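Local coordinates for iron transport multicopper oxidase FET3 (Saccharomyces cerevisiae, PDB 1ZPU), which oxidises ferrous iron to ferric iron with molecular oxygen, using four bound copper ions, supplying the FTR1 permease for high-affinity iron uptake, and also oxidises cuprous ions, at residues G29-P34 and V172-N177; A334-I339 and W459-H464; G390-H395 and E466-Q471. One frame throughout, in Å; residues are numbered along the deposited sequence.

Contact 1 (G29-P34 and V172-N177); sequences GQFPWP and VNNTMN. With NAG (2-acetamido-2-deoxy-beta-D-glucopyranose), chain H; NAG (2-acetamido-2-deoxy-beta-D-glucopyranose), chain G.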
# COMPACT_ATOMS: atom_id res chain seq x y z
N GLY A 29 -15.20 1.70 -19.42
CA GLY A 29 -16.61 1.83 -19.10
C GLY A 29 -17.15 0.89 -18.04
O GLY A 29 -18.33 0.97 -17.71
N GLN A 30 -16.32 -0.00 -17.50
CA GLN A 30 -16.79 -1.02 -16.56
C GLN A 30 -16.34 -0.77 -15.13
O GLN A 30 -15.27 -0.22 -14.89
CB GLN A 30 -16.36 -2.42 -17.00
CG GLN A 30 -16.51 -2.66 -18.48
CD GLN A 30 -17.94 -2.47 -18.94
OE1 GLN A 30 -18.20 -1.71 -19.88
NE2 GLN A 30 -18.87 -3.16 -18.29
N PHE A 31 -17.16 -1.19 -14.18
CA PHE A 31 -16.82 -1.13 -12.78
C PHE A 31 -17.40 -2.34 -12.11
O PHE A 31 -18.56 -2.67 -12.36
CB PHE A 31 -17.40 0.12 -12.14
CG PHE A 31 -16.84 0.41 -10.78
CD1 PHE A 31 -15.67 1.15 -10.65
CD2 PHE A 31 -17.47 -0.07 -9.64
CE1 PHE A 31 -15.14 1.42 -9.42
CE2 PHE A 31 -16.95 0.18 -8.40
CZ PHE A 31 -15.77 0.93 -8.28
N PRO A 32 -16.64 -2.99 -11.20
CA PRO A 32 -15.29 -2.62 -10.74
C PRO A 32 -14.19 -2.96 -11.75
O PRO A 32 -14.46 -3.64 -12.72
CB PRO A 32 -15.11 -3.46 -9.47
CG PRO A 32 -16.05 -4.58 -9.61
CD PRO A 32 -17.18 -4.17 -10.50
N TRP A 33 -12.97 -2.48 -11.50
CA TRP A 33 -11.80 -2.85 -12.32
C TRP A 33 -11.53 -4.36 -12.27
O TRP A 33 -11.90 -5.02 -11.31
CB TRP A 33 -10.59 -2.05 -11.86
CG TRP A 33 -10.60 -0.64 -12.37
CD1 TRP A 33 -11.53 0.33 -12.09
CD2 TRP A 33 -9.66 -0.05 -13.27
NE1 TRP A 33 -11.22 1.48 -12.76
CE2 TRP A 33 -10.08 1.28 -13.50
CE3 TRP A 33 -8.52 -0.52 -13.92
CZ2 TRP A 33 -9.39 2.15 -14.35
CZ3 TRP A 33 -7.83 0.33 -14.75
CH2 TRP A 33 -8.27 1.66 -14.97
N PRO A 34 -10.90 -4.91 -13.32
CA PRO A 34 -10.70 -6.36 -13.40
C PRO A 34 -9.66 -6.87 -12.41
O PRO A 34 -8.87 -6.09 -11.88
CB PRO A 34 -10.16 -6.55 -14.81
CG PRO A 34 -9.49 -5.25 -15.13
CD PRO A 34 -10.35 -4.22 -14.50
N VAL A 172 -17.31 -4.39 0.83
CA VAL A 172 -16.62 -5.62 0.41
C VAL A 172 -16.95 -5.87 -1.05
O VAL A 172 -18.12 -5.75 -1.44
CB VAL A 172 -17.05 -6.92 1.17
CG1 VAL A 172 -15.95 -7.42 2.03
CG2 VAL A 172 -18.35 -6.77 1.97
N ASN A 173 -15.94 -6.24 -1.84
CA ASN A 173 -16.13 -6.47 -3.29
C ASN A 173 -17.00 -5.41 -3.92
O ASN A 173 -17.83 -5.71 -4.74
CB ASN A 173 -16.75 -7.84 -3.56
CG ASN A 173 -15.73 -8.92 -3.63
OD1 ASN A 173 -14.61 -8.78 -3.12
ND2 ASN A 173 -16.12 -10.04 -4.27
N ASN A 174 -16.82 -4.17 -3.50
CA ASN A 174 -17.53 -3.03 -4.05
C ASN A 174 -19.06 -3.07 -3.90
O ASN A 174 -19.78 -2.54 -4.75
CB ASN A 174 -17.11 -2.77 -5.50
CG ASN A 174 -15.62 -2.48 -5.62
OD1 ASN A 174 -15.14 -1.41 -5.27
ND2 ASN A 174 -14.89 -3.46 -6.12
N THR A 175 -19.54 -3.69 -2.82
CA THR A 175 -20.91 -3.46 -2.31
C THR A 175 -20.93 -3.56 -0.81
O THR A 175 -19.90 -3.60 -0.16
CB THR A 175 -21.94 -4.53 -2.73
OG1 THR A 175 -21.27 -5.76 -2.99
CG2 THR A 175 -22.73 -4.08 -3.92
N MET A 176 -22.15 -3.61 -0.28
CA MET A 176 -22.39 -3.91 1.10
C MET A 176 -23.25 -5.16 1.19
O MET A 176 -23.83 -5.59 0.19
CB MET A 176 -23.09 -2.73 1.76
CG MET A 176 -22.18 -1.56 1.98
SD MET A 176 -22.88 -0.45 3.19
CE MET A 176 -22.31 -1.14 4.74
N ASN A 177 -23.34 -5.73 2.39
CA ASN A 177 -24.17 -6.92 2.64
C ASN A 177 -24.11 -7.95 1.50
O ASN A 177 -25.11 -8.26 0.86
CB ASN A 177 -25.60 -6.56 3.09
CG ASN A 177 -26.06 -5.22 2.56
OD1 ASN A 177 -26.18 -5.07 1.36
ND2 ASN A 177 -26.32 -4.26 3.43
C1 NAG H . -27.22 -3.27 2.83
C2 NAG H . -27.58 -2.41 1.63
C3 NAG H . -27.76 -0.93 1.98
C4 NAG H . -28.65 -0.72 3.20
C5 NAG H . -28.12 -1.65 4.29
C6 NAG H . -28.98 -1.64 5.54
C7 NAG H . -26.44 -2.69 -0.58
C8 NAG H . -27.43 -3.64 -1.19
N2 NAG H . -26.47 -2.43 0.72
O3 NAG H . -28.30 -0.20 0.91
O4 NAG H . -28.56 0.65 3.58
O5 NAG H . -28.19 -2.97 3.80
O6 NAG H . -30.19 -2.27 5.17
O7 NAG H . -25.57 -2.17 -1.27
C1 NAG G . -15.11 -11.05 -4.52
C2 NAG G . -15.86 -12.37 -4.71
C3 NAG G . -14.90 -13.48 -5.14
C4 NAG G . -14.01 -13.07 -6.32
C5 NAG G . -13.39 -11.72 -6.03
C6 NAG G . -12.73 -11.25 -7.31
C7 NAG G . -17.84 -13.08 -3.45
C8 NAG G . -18.39 -13.74 -2.20
N2 NAG G . -16.55 -12.75 -3.49
O3 NAG G . -15.67 -14.59 -5.52
O4 NAG G . -12.90 -13.94 -6.47
O5 NAG G . -14.38 -10.79 -5.70
O6 NAG G . -12.04 -10.04 -7.10
O7 NAG G . -18.59 -12.88 -4.40
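A type I' beta turn, V172 to T175, presents N174 to F31 and P32, which lie in the loop between strands 22-27 and 36-39. The turn belongs to the second plastocyanin-like region of the chain and the loop to the first, so the contact bridges two cupredoxin units at the surface. Paired backbone bonds close the turn, V172 N to T175 O and T175 N to V172 O, both 2.9 Å. N174 points its amide outward from that frame, CG anti to its own carbonyl carbon (chi1 -59°). The nitrogen side of the amide meets the proline: N174 ND2 stands 3.4 Å from P32 CB and 3.8 Å from P32 CG. The oxygen side reaches the far end of the phenylalanine, N174 OD1 lying 3.9 Å from F31 CZ, with ring and amide planes turned 71° apart. A cis peptide bond joins F31 to P32, and P32 CB sits over one face of the F31 ring, near its rim; both residues offer carbon to the amide, as the N174 distances show. N173, just before N174, is glycosylated through ND2, while its OD1 accepts a hydrogen bond from S138 N. No hydrogen bond crosses between the segments and only 114 Å² is buried, which implies that the two units meet here through modest van der Waals contact of a polar amide with apolar carbon.

Contact 2 (A334-I339 and W459-H464); sequences AFFNNI and WFFHCH. With CU1 (copper (I) ion), chain B; CU1 (copper (I) ion), chain C; CU1 (copper (I) ion), chain D; NAG (2-acetamido-2-deoxy-beta-D-glucopyranose), chain E.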
# COMPACT_ATOMS: atom_id res chain seq x y z
N ALA A 334 2.65 16.23 6.74
CA ALA A 334 3.26 15.09 7.41
C ALA A 334 4.77 15.06 7.15
O ALA A 334 5.22 15.38 6.05
CB ALA A 334 2.64 13.83 6.94
N PHE A 335 5.53 14.67 8.17
CA PHE A 335 6.99 14.76 8.10
C PHE A 335 7.72 13.46 8.42
O PHE A 335 7.37 12.76 9.37
CB PHE A 335 7.49 15.85 9.04
CG PHE A 335 7.02 17.23 8.69
CD1 PHE A 335 5.77 17.69 9.10
CD2 PHE A 335 7.85 18.09 7.98
CE1 PHE A 335 5.34 18.98 8.79
CE2 PHE A 335 7.42 19.38 7.67
CZ PHE A 335 6.17 19.81 8.07
N PHE A 336 8.73 13.14 7.62
CA PHE A 336 9.77 12.22 8.03
C PHE A 336 10.93 13.11 8.48
O PHE A 336 11.45 13.90 7.68
CB PHE A 336 10.20 11.30 6.88
CG PHE A 336 9.41 10.00 6.79
CD1 PHE A 336 9.05 9.49 5.54
CD2 PHE A 336 9.05 9.28 7.93
CE1 PHE A 336 8.33 8.29 5.43
CE2 PHE A 336 8.33 8.08 7.84
CZ PHE A 336 7.97 7.58 6.59
N ASN A 337 11.31 13.00 9.75
CA ASN A 337 12.20 13.97 10.39
C ASN A 337 11.68 15.38 10.14
O ASN A 337 10.57 15.70 10.56
CB ASN A 337 13.65 13.82 9.92
CG ASN A 337 14.22 12.45 10.24
OD1 ASN A 337 13.90 11.86 11.28
ND2 ASN A 337 15.06 11.93 9.34
N ASN A 338 12.45 16.20 9.44
CA ASN A 338 12.02 17.57 9.16
C ASN A 338 11.63 17.82 7.71
O ASN A 338 11.62 18.96 7.26
CB ASN A 338 13.08 18.57 9.62
CG ASN A 338 14.40 18.44 8.84
OD1 ASN A 338 14.62 17.47 8.11
ND2 ASN A 338 15.29 19.42 9.03
N ILE A 339 11.28 16.75 7.00
CA ILE A 339 10.98 16.81 5.56
C ILE A 339 9.59 16.27 5.21
O ILE A 339 9.23 15.17 5.62
CB ILE A 339 12.07 16.06 4.74
CG1 ILE A 339 13.45 16.71 4.96
CG2 ILE A 339 11.74 16.04 3.25
CD1 ILE A 339 14.61 15.97 4.35
N TRP A 459 12.88 3.24 -4.99
CA TRP A 459 11.78 2.69 -4.20
C TRP A 459 11.18 3.67 -3.19
O TRP A 459 11.90 4.24 -2.38
CB TRP A 459 12.23 1.42 -3.48
CG TRP A 459 12.93 0.39 -4.32
CD1 TRP A 459 14.19 -0.08 -4.14
CD2 TRP A 459 12.41 -0.30 -5.47
NE1 TRP A 459 14.49 -1.01 -5.09
CE2 TRP A 459 13.42 -1.17 -5.92
CE3 TRP A 459 11.20 -0.26 -6.16
CZ2 TRP A 459 13.25 -2.00 -7.03
CZ3 TRP A 459 11.03 -1.09 -7.26
CH2 TRP A 459 12.05 -1.94 -7.68
N PHE A 460 9.86 3.81 -3.23
CA PHE A 460 9.13 4.71 -2.35
C PHE A 460 8.91 4.03 -1.00
O PHE A 460 8.49 2.87 -0.94
CB PHE A 460 7.78 5.08 -2.99
CG PHE A 460 7.29 6.48 -2.70
CD1 PHE A 460 8.07 7.38 -1.97
CD2 PHE A 460 6.06 6.91 -3.18
CE1 PHE A 460 7.60 8.69 -1.71
CE2 PHE A 460 5.59 8.23 -2.94
CZ PHE A 460 6.36 9.10 -2.20
N PHE A 461 9.22 4.74 0.08
CA PHE A 461 8.85 4.29 1.41
C PHE A 461 7.91 5.31 2.05
O PHE A 461 8.33 6.43 2.34
CB PHE A 461 10.08 4.07 2.30
CG PHE A 461 9.73 3.64 3.69
CD1 PHE A 461 9.37 2.32 3.94
CD2 PHE A 461 9.76 4.55 4.74
CE1 PHE A 461 9.04 1.92 5.22
CE2 PHE A 461 9.42 4.15 6.03
CZ PHE A 461 9.06 2.82 6.27
N HIS A 462 6.66 4.91 2.27
CA HIS A 462 5.64 5.85 2.71
C HIS A 462 4.51 5.21 3.47
O HIS A 462 4.35 3.99 3.45
CB HIS A 462 5.03 6.56 1.50
CG HIS A 462 4.27 5.64 0.60
ND1 HIS A 462 2.92 5.41 0.75
CD2 HIS A 462 4.67 4.89 -0.45
CE1 HIS A 462 2.52 4.55 -0.17
NE2 HIS A 462 3.56 4.22 -0.91
N CYS A 463 3.72 6.05 4.11
CA CYS A 463 2.45 5.64 4.68
C CYS A 463 1.43 5.42 3.57
O CYS A 463 1.29 6.23 2.65
CB CYS A 463 1.96 6.69 5.66
SG CYS A 463 0.46 6.22 6.49
N HIS A 464 0.71 4.31 3.66
CA HIS A 464 -0.25 3.95 2.64
C HIS A 464 -1.64 4.55 2.87
O HIS A 464 -2.57 4.26 2.13
CB HIS A 464 -0.32 2.44 2.49
CG HIS A 464 -0.57 2.01 1.08
ND1 HIS A 464 -1.79 2.17 0.46
CD2 HIS A 464 0.25 1.44 0.17
CE1 HIS A 464 -1.71 1.71 -0.78
NE2 HIS A 464 -0.49 1.26 -0.98
CU CU1 B . 3.59 3.55 -3.02
CU CU1 C . 0.02 -0.09 -2.68
CU CU1 D . -0.16 7.57 8.10
C1 NAG E . 15.97 19.84 7.83
C2 NAG E . 15.99 20.95 6.79
C3 NAG E . 17.42 21.25 6.30
C4 NAG E . 18.50 20.88 7.32
C5 NAG E . 18.35 19.43 7.81
C6 NAG E . 18.69 19.25 9.29
C7 NAG E . 14.65 21.37 4.77
C8 NAG E . 15.45 21.65 3.52
N2 NAG E . 15.16 20.53 5.68
O3 NAG E . 17.56 22.61 5.95
O4 NAG E . 19.76 21.02 6.71
O5 NAG E . 17.03 18.94 7.56
O6 NAG E . 19.95 19.84 9.55
O7 NAG E . 13.56 21.91 4.94
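F336 and F461 make the direct contact, and it is mainly apolar. Their rings are nearly parallel, with planes at 21°, but the centroids are 5.8 Å apart and the rings barely overlap; the closest carbons are F336 CZ and F461 CE2, 3.8 Å apart. F461 extends to this meeting with CG anti to its backbone N (chi1 179°), and the two side chains cross at about a right angle. A second contact involves backbone: F461 O lies at the edge of the F336 ring, close to its plane, 3.6 Å from F336 CE1. Nothing across the segments qualifies as a hydrogen bond.

Both phenylalanines are buried in the sandwich of the third cupredoxin domain. Strand 332-336 is the outermost strand of one sheet and strand 457-463 an inner strand of the other, so the pair spans the interior between them; L475 packs against both rings. Replacing F336 by alanine is likely to open a gap between the sheets and leave the F461 ring without this aromatic neighbour.

The metal bonds come from 459-464. H462 ND1 donates to C463 O at 2.6 Å, nearly straight at 169°; the acceptor is in the imidazole plane, whereas the donor stands above the carbonyl plane. With H462 NE2 on a type 3 copper at 2.2 Å, the ring is held at both nitrogens. C463 SG binds the type 1 copper, also at 2.2 Å, and H464 NE2 binds the other type 3 copper. This His-Cys-His sequence is the route by which multicopper oxidases pass electrons from type 1 copper to the trinuclear cluster.

Contact 3 (G390-H395 and E466-Q471); sequences GTHPFH and EWHLLQ. With CU1 (copper (I) ion), chain D; CU1 (copper (I) ion), chain F.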
# COMPACT_ATOMS: atom_id res chain seq x y z
N GLY A 390 -1.45 8.46 16.14
CA GLY A 390 -2.23 7.53 15.31
C GLY A 390 -1.48 6.28 14.86
O GLY A 390 -0.27 6.17 15.05
N THR A 391 -2.21 5.35 14.24
CA THR A 391 -1.62 4.17 13.62
C THR A 391 -1.34 4.47 12.16
O THR A 391 -2.17 5.07 11.49
CB THR A 391 -2.59 2.99 13.65
OG1 THR A 391 -2.79 2.58 15.00
CG2 THR A 391 -2.01 1.83 12.87
N HIS A 392 -0.19 4.04 11.65
CA HIS A 392 0.13 4.21 10.24
C HIS A 392 0.67 2.92 9.67
O HIS A 392 1.57 2.29 10.25
CB HIS A 392 1.18 5.28 10.04
CG HIS A 392 0.89 6.56 10.75
ND1 HIS A 392 0.39 7.66 10.10
CD2 HIS A 392 1.02 6.91 12.04
CE1 HIS A 392 0.23 8.64 10.97
NE2 HIS A 392 0.61 8.21 12.15
N PRO A 393 0.13 2.51 8.51
CA PRO A 393 0.70 1.38 7.81
C PRO A 393 1.73 1.85 6.77
O PRO A 393 1.36 2.43 5.75
CB PRO A 393 -0.53 0.75 7.16
CG PRO A 393 -1.49 1.90 6.97
CD PRO A 393 -1.03 3.06 7.80
N PHE A 394 3.00 1.64 7.04
CA PHE A 394 4.03 2.01 6.10
C PHE A 394 4.33 0.87 5.17
O PHE A 394 4.33 -0.29 5.57
CB PHE A 394 5.29 2.50 6.81
CG PHE A 394 5.11 3.81 7.49
CD1 PHE A 394 4.75 3.86 8.83
CD2 PHE A 394 5.26 5.00 6.79
CE1 PHE A 394 4.55 5.08 9.46
CE2 PHE A 394 5.07 6.23 7.43
CZ PHE A 394 4.72 6.26 8.77
N HIS A 395 4.58 1.23 3.91
CA HIS A 395 4.81 0.25 2.88
C HIS A 395 6.10 0.59 2.14
O HIS A 395 6.44 1.77 1.94
CB HIS A 395 3.60 0.17 1.96
CG HIS A 395 3.89 -0.45 0.63
ND1 HIS A 395 4.27 -1.77 0.49
CD2 HIS A 395 3.90 0.08 -0.61
CE1 HIS A 395 4.48 -2.03 -0.78
NE2 HIS A 395 4.26 -0.92 -1.47
N GLU A 466 -3.86 7.26 2.16
CA GLU A 466 -3.82 8.20 1.06
C GLU A 466 -3.73 9.66 1.49
O GLU A 466 -3.01 10.46 0.88
CB GLU A 466 -5.03 7.95 0.16
CG GLU A 466 -4.76 6.83 -0.85
CD GLU A 466 -3.84 7.30 -1.99
OE1 GLU A 466 -4.31 8.13 -2.82
OE2 GLU A 466 -2.67 6.83 -2.05
N TRP A 467 -4.46 10.00 2.55
CA TRP A 467 -4.43 11.34 3.10
C TRP A 467 -3.04 11.72 3.60
O TRP A 467 -2.59 12.85 3.39
CB TRP A 467 -5.46 11.48 4.22
CG TRP A 467 -6.82 10.94 3.83
CD1 TRP A 467 -7.47 9.88 4.40
CD2 TRP A 467 -7.68 11.44 2.79
NE1 TRP A 467 -8.69 9.70 3.78
CE2 TRP A 467 -8.84 10.63 2.78
CE3 TRP A 467 -7.58 12.49 1.86
CZ2 TRP A 467 -9.89 10.84 1.90
CZ3 TRP A 467 -8.62 12.69 0.97
CH2 TRP A 467 -9.77 11.87 1.00
N HIS A 468 -2.35 10.78 4.23
CA HIS A 468 -1.04 11.06 4.78
C HIS A 468 0.04 11.15 3.69
O HIS A 468 1.00 11.93 3.81
CB HIS A 468 -0.69 10.04 5.86
CG HIS A 468 -1.64 10.02 7.02
ND1 HIS A 468 -1.64 9.03 7.98
CD2 HIS A 468 -2.64 10.87 7.36
CE1 HIS A 468 -2.59 9.27 8.86
NE2 HIS A 468 -3.22 10.38 8.50
N LEU A 469 -0.13 10.36 2.63
CA LEU A 469 0.73 10.46 1.47
C LEU A 469 0.55 11.82 0.79
O LEU A 469 1.51 12.42 0.33
CB LEU A 469 0.45 9.32 0.51
CG LEU A 469 1.32 9.19 -0.73
CD1 LEU A 469 2.82 8.97 -0.40
CD2 LEU A 469 0.75 8.06 -1.61
N LEU A 470 -0.69 12.30 0.74
CA LEU A 470 -0.99 13.65 0.26
C LEU A 470 -0.34 14.72 1.12
O LEU A 470 0.08 15.76 0.60
CB LEU A 470 -2.49 13.91 0.18
CG LEU A 470 -3.12 13.46 -1.13
CD1 LEU A 470 -4.61 13.19 -0.95
CD2 LEU A 470 -2.86 14.49 -2.24
N GLN A 471 -0.25 14.44 2.42
CA GLN A 471 0.43 15.31 3.37
C GLN A 471 1.96 15.21 3.25
O GLN A 471 2.68 15.91 3.95
CB GLN A 471 -0.02 14.99 4.78
CG GLN A 471 -1.39 15.49 5.13
CD GLN A 471 -1.73 15.16 6.57
OE1 GLN A 471 -2.26 14.08 6.87
NE2 GLN A 471 -1.42 16.09 7.48
CU CU1 D . -0.16 7.57 8.10
CU CU1 F . 3.91 -0.99 -3.49
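H392 and H468 converge on one copper ion, the type 1 site of the third cupredoxin unit, from strand 392-396 and the short helix 466-470 respectively. Each ring offers ND1, and both copper-nitrogen distances, H392 ND1 to copper and H468 ND1 to copper, are 2.1 Å; C463 supplies the third ligand through SG. The side chains cross at about a right angle, and the rings lie oblique to one another, their planes inclined at 48° and their centroids 5.0 Å apart. H468 ND1 lies at the edge of the H392 ring, near its plane, whereas H392 ND1 approaches the H468 ring obliquely. The separation of H392 ND1 from H468 ND1, 3.2 Å, is no hydrogen bond: it follows from both atoms bonding the metal, with an angle of about 102° at the copper.

The first torsions agree, CG anti to the carbonyl carbon in both histidines, but the second torsions differ and turn the two rings differently about their CB-CG bonds. The outer nitrogens are tied down by carboxylates, H392 NE2 to D388 OD2 and H468 NE2 to E164 OE2, which fix the ring rotations and would be likely to polarise the imidazoles; E164 comes from the second plastocyanin-like region.

The same strand also serves the trinuclear cluster. H395 NE2 binds the type 2 copper together with H60, and its ND1 is hydrogen-bonded to D437 O.

How the contacts relate
Contacts 2 and 3 are buried and belong to one cupredoxin unit, with centres 8 Å apart; contact 1 is at the surface, 31 Å and 24 Å from their centres. Strands 457-463 and 392-396 are sheet neighbours, and helix 466-470 follows the former, so contacts 2 and 3 interlock along the chain and share the type 1 copper. They also touch directly: H395 N is 2.8 Å from H462 O, probably a hydrogen bond, and F394 packs on F336. Chemistry follows place: carbon against an amide beside glycans in contact 1, aromatic packing between sheets in contact 2, and metal coordination in contact 3.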